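Methyltransferase domain-containing protein (Pyrococcus horikoshii, PDB 1VE3) binds S-adenosylmethionine and is probably a methyltransferase that depends on it, though its substrate is unknown. Local coordinates at residues A[39-44]-A[101-106]; A[139-144]-A[217-222]. All blocks are in the same frame, centred on the assembly; numbering follows the deposited sequence.

Contact 1: A[39-44]-A[101-106]; sequences RGKVLD and DKTFDY
Leu43 CB sits over the centre of the Phe104 ring, 3.6 Å from its centroid and 9° off the normal, in a CH-pi contact. The opposite face is covered toward its rim by CG2 of the neighbouring Thr103, while Lys41 O lies in the ring plane at the edge and Lys41 CG approaches obliquely. In Phe104, chi1 of -58° sets CG beside the backbone N, and the ring beyond it lies over Leu43 CB. An alanine in place of Phe104 would probably leave Leu43 CB without its aromatic cover and open a gap beside Lys41 CG. Lys41 O and Gly40 N lie near the plane of the Tyr106 ring, beyond its edge; Val42 CG2 touches Tyr106 CB at 3.8 Å, and the Tyr106 hydroxyl is bonded to Lys38 O.

The backbones join around Lys41 O, which accepts from both Asp105 N (2.9 Å) and Tyr106 N (3.1 Å), the former in the carbonyl plane and the latter tilted from it. Lys41 N in turn gives a nearly straight bond, 177° at the hydrogen, to the anti lone pair of Asp105 OD2 at 2.8 Å, so the carboxylate serves as its acceptor where the chain turns at Asp105. Beyond it, Leu43 N bonds to Tyr106 O, and Val42 and Tyr106 form a parallel bridge. Strand 41-45 thus meets strand 104-110 at the centre of the Rossmann-like sheet of class I methyltransferases.

Contact 2: A[139-144]-A[217-222]; sequences IMYFTD and NYSYLT
Tyr141 lays its ring obliquely beside Ser219 and the backbone of Tyr220, its CG anti to the backbone N (chi1 170°). Its CD1 comes to 3.3 Å from Tyr220 O, and its hydroxyl oxygen ends 3.1 Å from Ser219 CB. Ser219 OG lies between Thr143 OG1, to which it is hydrogen-bonded at 3.0 Å, and Tyr141 OH, where any bond is weak; its single proton could serve either. Farther along this face, Leu221 CD1 packs against Ile139 CG2 and, more loosely, Tyr141 CB; Leu28, Leu31 and Leu32 of helix 19-34 cover these side chains.

On the other face Phe142 CG takes the crowded position between its backbone N and carbonyl carbon (chi1 66°). The ring brings CE1 to 4.0 Å from Tyr220 CB and turns its edge to Thr222 OG1, which is itself bonded to Glu212. With the Tyr220 ring it forms an oblique aromatic pair, planes at 36° and centroids 6.0 Å apart. Asp144 CB lies loosely off the edge of the Tyr220 ring, and a water bridges Asp144 OD2 to Tyr220 OH. Asp144 also N-caps helix 145-148 through OD1, accepting from Glu147 N, while Lys196 makes a cation-pi contact with Tyr220.

Between the faces, Met140 (selenomethionine) with Thr222 and Phe142 with Tyr220 form hydrogen-bonded antiparallel pairs, and Asp144 N bonds to Tyr218 O at 3.0 Å. Strand 219-226 is the reversed strand inserted between 136-143 and 207-215, in the 3-2-1-4-5-7-6 order of the class I methyltransferase fold.

Both contacts pair strands of one mixed sheet: contact 1 joins 41-45 to 104-110, contact 2 joins 136-143 to 219-226, and 104-110 and 136-143 are neighbours between them. Their centres lie 21 Å apart, and the two do not touch. Contact 1 is partly buried, at the beginning of its parallel strands, where a carboxylate at a chain corner serves as acceptor for Lys41 N. Contact 2 is buried, a nearly antiparallel pairing with the hydroxyls of Tyr141, Thr143 and Ser219 grouped on one face and Phe142 packed against Tyr220 on the other. Bound S-adenosylmethionine lies about 9 Å from the side chain of Leu43 in contact 1 and about 7 Å from that of Tyr141 in contact 2.

Contact 1: A[39-44]-A[101-106]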
ATOM      1  N   ARG A  39     -14.320  15.068  15.703  1.00 49.25           N
ATOM      2  CA  ARG A  39     -14.025  13.761  16.272  1.00 49.18           C
ATOM      3  C   ARG A  39     -15.257  13.244  16.990  1.00 48.33           C
ATOM      4  O   ARG A  39     -16.141  14.023  17.350  1.00 49.21           O
ATOM      5  CB  ARG A  39     -12.854  13.845  17.259  1.00 48.48           C
ATOM      6  CG  ARG A  39     -11.634  14.580  16.718  1.00 50.70           C
ATOM      7  CD  ARG A  39     -11.187  14.024  15.381  1.00 51.11           C
ATOM      8  NE  ARG A  39     -10.129  14.830  14.781  1.00 54.17           N
ATOM      9  CZ  ARG A  39      -9.684  14.679  13.537  1.00 54.24           C
ATOM     10  NH1 ARG A  39     -10.205  13.746  12.752  1.00 56.46           N
ATOM     11  NH2 ARG A  39      -8.725  15.464  13.073  1.00 55.05           N
ATOM     12  N   GLY A  40     -15.310  11.931  17.196  1.00 46.38           N
ATOM     13  CA  GLY A  40     -16.442  11.333  17.874  1.00 45.45           C
ATOM     14  C   GLY A  40     -16.322   9.827  17.992  1.00 44.58           C
ATOM     15  O   GLY A  40     -15.232   9.269  17.872  1.00 46.25           O
ATOM     16  N   LYS A  41     -17.448   9.164  18.225  1.00 44.05           N
ATOM     17  CA  LYS A  41     -17.472   7.711  18.365  1.00 43.08           C
ATOM     18  C   LYS A  41     -17.707   7.076  16.989  1.00 42.80           C
ATOM     19  O   LYS A  41     -18.733   7.320  16.347  1.00 41.70           O
ATOM     20  CB  LYS A  41     -18.585   7.321  19.334  1.00 43.68           C
ATOM     21  CG  LYS A  41     -18.437   5.953  19.952  1.00 46.85           C
ATOM     22  CD  LYS A  41     -19.291   5.857  21.207  1.00 48.95           C
ATOM     23  CE  LYS A  41     -19.051   4.556  21.954  1.00 49.87           C
ATOM     24  NZ  LYS A  41     -19.692   4.587  23.299  1.00 50.54           N
ATOM     25  N   VAL A  42     -16.756   6.259  16.542  1.00 41.42           N
ATOM     26  CA  VAL A  42     -16.859   5.623  15.233  1.00 39.81           C
ATOM     27  C   VAL A  42     -17.040   4.107  15.272  1.00 38.33           C
ATOM     28  O   VAL A  42     -16.448   3.420  16.103  1.00 36.41           O
ATOM     29  CB  VAL A  42     -15.607   5.923  14.377  1.00 41.09           C
ATOM     30  CG1 VAL A  42     -15.803   5.396  12.966  1.00 42.44           C
ATOM     31  CG2 VAL A  42     -15.333   7.419  14.360  1.00 41.25           C
ATOM     32  N   LEU A  43     -17.868   3.598  14.364  1.00 36.23           N
ATOM     33  CA  LEU A  43     -18.099   2.161  14.256  1.00 35.67           C
ATOM     34  C   LEU A  43     -17.556   1.678  12.908  1.00 35.94           C
ATOM     35  O   LEU A  43     -18.005   2.125  11.849  1.00 35.18           O
ATOM     36  CB  LEU A  43     -19.590   1.830  14.347  1.00 32.26           C
ATOM     37  CG  LEU A  43     -19.916   0.364  14.006  1.00 34.37           C
ATOM     38  CD1 LEU A  43     -19.319  -0.542  15.063  1.00 34.09           C
ATOM     39  CD2 LEU A  43     -21.430   0.155  13.919  1.00 33.62           C
ATOM     40  N   ASP A  44     -16.578   0.778  12.955  1.00 35.80           N
ATOM     41  CA  ASP A  44     -15.986   0.225  11.738  1.00 36.01           C
ATOM     42  C   ASP A  44     -16.730  -1.083  11.449  1.00 34.22           C
ATOM     43  O   ASP A  44     -16.338  -2.151  11.919  1.00 34.80           O
ATOM     44  CB  ASP A  44     -14.488  -0.053  11.950  1.00 35.32           C
ATOM     45  CG  ASP A  44     -13.759  -0.347  10.650  1.00 36.74           C
ATOM     46  OD1 ASP A  44     -14.434  -0.535   9.616  1.00 34.52           O
ATOM     47  OD2 ASP A  44     -12.508  -0.396  10.658  1.00 38.19           O
ATOM     48  N   ASP A 101     -29.540   2.187  20.438  1.00 45.36           N
ATOM     49  CA  ASP A 101     -29.887   3.139  19.395  1.00 45.60           C
ATOM     50  C   ASP A 101     -29.107   4.436  19.584  1.00 44.81           C
ATOM     51  O   ASP A 101     -28.769   4.808  20.708  1.00 44.18           O
ATOM     52  CB  ASP A 101     -31.390   3.426  19.433  1.00 48.14           C
ATOM     53  CG  ASP A 101     -32.219   2.156  19.474  1.00 50.65           C
ATOM     54  OD1 ASP A 101     -31.939   1.246  18.674  1.00 53.02           O
ATOM     55  OD2 ASP A 101     -33.150   2.062  20.300  1.00 53.05           O
ATOM     56  N   LYS A 102     -28.810   5.113  18.481  1.00 43.85           N
ATOM     57  CA  LYS A 102     -28.085   6.376  18.531  1.00 45.09           C
ATOM     58  C   LYS A 102     -26.810   6.289  19.366  1.00 44.57           C
ATOM     59  O   LYS A 102     -26.584   7.101  20.258  1.00 45.46           O
ATOM     60  CB  LYS A 102     -28.998   7.461  19.104  1.00 46.00           C
ATOM     61  CG  LYS A 102     -30.248   7.713  18.279  1.00 47.85           C
ATOM     62  CD  LYS A 102     -31.202   8.654  18.999  1.00 49.30           C
ATOM     63  CE  LYS A 102     -32.333   9.077  18.085  1.00 50.81           C
ATOM     64  NZ  LYS A 102     -32.987   7.903  17.453  1.00 53.15           N
ATOM     65  N   THR A 103     -25.971   5.309  19.073  1.00 44.64           N
ATOM     66  CA  THR A 103     -24.730   5.139  19.814  1.00 43.56           C
ATOM     67  C   THR A 103     -23.522   5.780  19.135  1.00 42.52           C
ATOM     68  O   THR A 103     -22.590   6.212  19.811  1.00 43.28           O
ATOM     69  CB  THR A 103     -24.423   3.643  20.036  1.00 44.65           C
ATOM     70  OG1 THR A 103     -25.356   3.098  20.979  1.00 47.06           O
ATOM     71  CG2 THR A 103     -23.002   3.451  20.550  1.00 45.87           C
ATOM     72  N   PHE A 104     -23.540   5.873  17.811  1.00 40.27           N
ATOM     73  CA  PHE A 104     -22.385   6.417  17.097  1.00 38.68           C
ATOM     74  C   PHE A 104     -22.529   7.753  16.385  1.00 36.87           C
ATOM     75  O   PHE A 104     -23.624   8.168  16.011  1.00 37.20           O
ATOM     76  CB  PHE A 104     -21.890   5.368  16.095  1.00 37.84           C
ATOM     77  CG  PHE A 104     -21.522   4.060  16.731  1.00 37.17           C
ATOM     78  CD1 PHE A 104     -20.255   3.867  17.281  1.00 35.06           C
ATOM     79  CD2 PHE A 104     -22.458   3.030  16.821  1.00 37.08           C
ATOM     80  CE1 PHE A 104     -19.924   2.665  17.915  1.00 35.25           C
ATOM     81  CE2 PHE A 104     -22.137   1.822  17.455  1.00 37.28           C
ATOM     82  CZ  PHE A 104     -20.865   1.643  18.002  1.00 35.25           C
ATOM     83  N   ASP A 105     -21.393   8.422  16.214  1.00 36.60           N
ATOM     84  CA  ASP A 105     -21.325   9.699  15.511  1.00 37.36           C
ATOM     85  C   ASP A 105     -20.958   9.390  14.063  1.00 36.50           C
ATOM     86  O   ASP A 105     -21.273  10.155  13.152  1.00 37.68           O
ATOM     87  CB  ASP A 105     -20.240  10.594  16.111  1.00 37.41           C
ATOM     88  CG  ASP A 105     -20.575  11.063  17.510  1.00 41.16           C
ATOM     89  OD1 ASP A 105     -21.572  11.812  17.668  1.00 36.53           O
ATOM     90  OD2 ASP A 105     -19.832  10.677  18.446  1.00 42.29           O
ATOM     91  N   TYR A 106     -20.272   8.263  13.876  1.00 35.94           N
ATOM     92  CA  TYR A 106     -19.840   7.808  12.556  1.00 34.97           C
ATOM     93  C   TYR A 106     -19.872   6.292  12.470  1.00 33.41           C
ATOM     94  O   TYR A 106     -19.685   5.587  13.458  1.00 32.16           O
ATOM     95  CB  TYR A 106     -18.400   8.229  12.241  1.00 35.13           C
ATOM     96  CG  TYR A 106     -18.121   9.705  12.192  1.00 36.42           C
ATOM     97  CD1 TYR A 106     -17.660  10.379  13.317  1.00 38.03           C
ATOM     98  CD2 TYR A 106     -18.281  10.423  11.008  1.00 37.32           C
ATOM     99  CE1 TYR A 106     -17.358  11.733  13.268  1.00 38.90           C
ATOM    100  CE2 TYR A 106     -17.983  11.778  10.945  1.00 38.91           C
ATOM    101  CZ  TYR A 106     -17.520  12.428  12.082  1.00 40.84           C
ATOM    102  OH  TYR A 106     -17.216  13.772  12.036  1.00 42.31           O
TER

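Contact 2: A[139-144]-A[217-222]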
ATOM      1  N   ILE A 139     -20.591   6.644   6.369  1.00 29.53           N
ATOM      2  CA  ILE A 139     -19.658   6.814   5.261  1.00 29.88           C
ATOM      3  C   ILE A 139     -19.240   5.474   4.666  1.00 29.56           C
ATOM      4  O   ILE A 139     -18.560   4.685   5.328  1.00 27.97           O
ATOM      5  CB  ILE A 139     -18.392   7.568   5.726  1.00 30.21           C
ATOM      6  CG1 ILE A 139     -18.773   8.977   6.182  1.00 30.42           C
ATOM      7  CG2 ILE A 139     -17.364   7.618   4.599  1.00 31.19           C
ATOM      8  CD1 ILE A 139     -17.622   9.760   6.783  1.00 32.75           C
HETATM    9  N   MSE A 140     -19.641   5.209   3.424  1.00 30.34           N
HETATM   10  CA  MSE A 140     -19.262   3.949   2.803  1.00 31.42           C
HETATM   11  C   MSE A 140     -18.523   4.104   1.475  1.00 30.47           C
HETATM   12  O   MSE A 140     -18.690   5.081   0.744  1.00 28.54           O
HETATM   13  CB  MSE A 140     -20.484   3.008   2.656  1.00 34.61           C
HETATM   14  CG  MSE A 140     -21.370   3.152   1.422  1.00 40.73           C
HETATM   15 SE   MSE A 140     -22.597   1.593   1.202  1.00 45.06          SE
HETATM   16  CE  MSE A 140     -21.553   0.580  -0.046  1.00 44.54           C
ATOM     17  N   TYR A 141     -17.662   3.136   1.199  1.00 30.93           N
ATOM     18  CA  TYR A 141     -16.885   3.121  -0.024  1.00 31.74           C
ATOM     19  C   TYR A 141     -17.163   1.783  -0.672  1.00 32.24           C
ATOM     20  O   TYR A 141     -17.060   0.737  -0.026  1.00 31.43           O
ATOM     21  CB  TYR A 141     -15.392   3.251   0.278  1.00 31.62           C
ATOM     22  CG  TYR A 141     -14.521   3.011  -0.935  1.00 31.38           C
ATOM     23  CD1 TYR A 141     -14.366   3.990  -1.919  1.00 31.73           C
ATOM     24  CD2 TYR A 141     -13.870   1.795  -1.110  1.00 32.12           C
ATOM     25  CE1 TYR A 141     -13.579   3.753  -3.046  1.00 35.09           C
ATOM     26  CE2 TYR A 141     -13.084   1.550  -2.229  1.00 34.01           C
ATOM     27  CZ  TYR A 141     -12.941   2.526  -3.191  1.00 33.68           C
ATOM     28  OH  TYR A 141     -12.172   2.261  -4.305  1.00 36.92           O
ATOM     29  N   PHE A 142     -17.538   1.811  -1.942  1.00 34.52           N
ATOM     30  CA  PHE A 142     -17.834   0.574  -2.643  1.00 36.88           C
ATOM     31  C   PHE A 142     -17.468   0.700  -4.102  1.00 38.24           C
ATOM     32  O   PHE A 142     -17.241   1.800  -4.615  1.00 38.61           O
ATOM     33  CB  PHE A 142     -19.324   0.206  -2.518  1.00 37.42           C
ATOM     34  CG  PHE A 142     -20.255   1.166  -3.214  1.00 40.60           C
ATOM     35  CD1 PHE A 142     -20.550   2.409  -2.653  1.00 42.04           C
ATOM     36  CD2 PHE A 142     -20.816   0.839  -4.443  1.00 38.94           C
ATOM     37  CE1 PHE A 142     -21.389   3.314  -3.310  1.00 42.77           C
ATOM     38  CE2 PHE A 142     -21.652   1.734  -5.106  1.00 42.33           C
ATOM     39  CZ  PHE A 142     -21.939   2.975  -4.540  1.00 42.30           C
ATOM     40  N   THR A 143     -17.421  -0.441  -4.769  1.00 36.09           N
ATOM     41  CA  THR A 143     -17.082  -0.473  -6.174  1.00 36.14           C
ATOM     42  C   THR A 143     -18.299  -0.926  -6.963  1.00 36.24           C
ATOM     43  O   THR A 143     -18.968  -1.886  -6.584  1.00 34.87           O
ATOM     44  CB  THR A 143     -15.898  -1.435  -6.419  1.00 33.71           C
ATOM     45  OG1 THR A 143     -14.759  -0.953  -5.698  1.00 36.70           O
ATOM     46  CG2 THR A 143     -15.556  -1.526  -7.902  1.00 33.27           C
ATOM     47  N   ASP A 144     -18.596  -0.212  -8.044  1.00 36.09           N
ATOM     48  CA  ASP A 144     -19.716  -0.572  -8.892  1.00 37.52           C
ATOM     49  C   ASP A 144     -19.230  -1.786  -9.680  1.00 37.79           C
ATOM     50  O   ASP A 144     -18.706  -1.660 -10.792  1.00 35.73           O
ATOM     51  CB  ASP A 144     -20.059   0.578  -9.841  1.00 37.87           C
ATOM     52  CG  ASP A 144     -21.313   0.306 -10.661  1.00 39.57           C
ATOM     53  OD1 ASP A 144     -21.461  -0.826 -11.166  1.00 39.28           O
ATOM     54  OD2 ASP A 144     -22.144   1.230 -10.814  1.00 39.22           O
ATOM     55  N   ASN A 217     -11.912   4.589 -11.545  1.00 50.02           N
ATOM     56  CA  ASN A 217     -12.814   4.527 -12.686  1.00 52.93           C
ATOM     57  C   ASN A 217     -14.257   4.210 -12.332  1.00 53.21           C
ATOM     58  O   ASN A 217     -15.174   4.672 -13.010  1.00 54.48           O
ATOM     59  CB  ASN A 217     -12.296   3.516 -13.705  1.00 54.99           C
ATOM     60  CG  ASN A 217     -11.122   4.048 -14.504  1.00 57.26           C
ATOM     61  OD1 ASN A 217     -10.431   3.293 -15.190  1.00 60.41           O
ATOM     62  ND2 ASN A 217     -10.896   5.357 -14.428  1.00 57.03           N
ATOM     63  N   TYR A 218     -14.471   3.436 -11.274  1.00 52.67           N
ATOM     64  CA  TYR A 218     -15.835   3.100 -10.890  1.00 52.24           C
ATOM     65  C   TYR A 218     -16.091   2.864  -9.410  1.00 48.01           C
ATOM     66  O   TYR A 218     -16.933   2.049  -9.048  1.00 48.69           O
ATOM     67  CB  TYR A 218     -16.316   1.897 -11.705  1.00 57.40           C
ATOM     68  CG  TYR A 218     -17.104   2.293 -12.937  1.00 63.81           C
ATOM     69  CD1 TYR A 218     -17.003   1.561 -14.122  1.00 65.85           C
ATOM     70  CD2 TYR A 218     -17.963   3.397 -12.914  1.00 65.04           C
ATOM     71  CE1 TYR A 218     -17.739   1.921 -15.257  1.00 68.34           C
ATOM     72  CE2 TYR A 218     -18.702   3.762 -14.037  1.00 67.79           C
ATOM     73  CZ  TYR A 218     -18.586   3.021 -15.205  1.00 68.55           C
ATOM     74  OH  TYR A 218     -19.318   3.378 -16.316  1.00 70.17           O
ATOM     75  N   SER A 219     -15.379   3.586  -8.555  1.00 43.61           N
ATOM     76  CA  SER A 219     -15.570   3.447  -7.117  1.00 42.19           C
ATOM     77  C   SER A 219     -16.105   4.744  -6.533  1.00 40.30           C
ATOM     78  O   SER A 219     -15.864   5.828  -7.076  1.00 40.38           O
ATOM     79  CB  SER A 219     -14.258   3.051  -6.441  1.00 40.60           C
ATOM     80  OG  SER A 219     -13.904   1.734  -6.809  1.00 42.03           O
ATOM     81  N   TYR A 220     -16.834   4.632  -5.427  1.00 38.92           N
ATOM     82  CA  TYR A 220     -17.438   5.805  -4.798  1.00 37.01           C
ATOM     83  C   TYR A 220     -17.358   5.864  -3.291  1.00 34.95           C
ATOM     84  O   TYR A 220     -17.517   4.853  -2.606  1.00 34.08           O
ATOM     85  CB  TYR A 220     -18.915   5.892  -5.173  1.00 38.27           C
ATOM     86  CG  TYR A 220     -19.153   5.955  -6.650  1.00 39.71           C
ATOM     87  CD1 TYR A 220     -19.150   7.174  -7.328  1.00 40.10           C
ATOM     88  CD2 TYR A 220     -19.324   4.789  -7.384  1.00 39.98           C
ATOM     89  CE1 TYR A 220     -19.308   7.221  -8.700  1.00 41.83           C
ATOM     90  CE2 TYR A 220     -19.480   4.824  -8.751  1.00 42.71           C
ATOM     91  CZ  TYR A 220     -19.470   6.040  -9.406  1.00 42.28           C
ATOM     92  OH  TYR A 220     -19.612   6.060 -10.770  1.00 47.03           O
ATOM     93  N   LEU A 221     -17.108   7.064  -2.776  1.00 34.49           N
ATOM     94  CA  LEU A 221     -17.083   7.302  -1.345  1.00 34.85           C
ATOM     95  C   LEU A 221     -18.328   8.146  -1.145  1.00 32.98           C
ATOM     96  O   LEU A 221     -18.425   9.237  -1.700  1.00 34.67           O
ATOM     97  CB  LEU A 221     -15.859   8.110  -0.920  1.00 35.50           C
ATOM     98  CG  LEU A 221     -15.893   8.438   0.569  1.00 38.26           C
ATOM     99  CD1 LEU A 221     -15.488   7.214   1.366  1.00 34.37           C
ATOM    100  CD2 LEU A 221     -14.967   9.596   0.863  1.00 39.66           C
ATOM    101  N   THR A 222     -19.285   7.639  -0.375  1.00 32.36           N
ATOM    102  CA  THR A 222     -20.523   8.376  -0.144  1.00 30.55           C
ATOM    103  C   THR A 222     -20.739   8.734   1.320  1.00 30.82           C
ATOM    104  O   THR A 222     -20.479   7.926   2.207  1.00 30.21           O
ATOM    105  CB  THR A 222     -21.745   7.571  -0.622  1.00 32.20           C
ATOM    106  OG1 THR A 222     -21.590   7.245  -2.009  1.00 34.49           O
ATOM    107  CG2 THR A 222     -23.013   8.394  -0.445  1.00 34.86           C
TER
HETATM  108  O   HOH W   1     -20.953   3.715 -11.789  1.00 43.70           O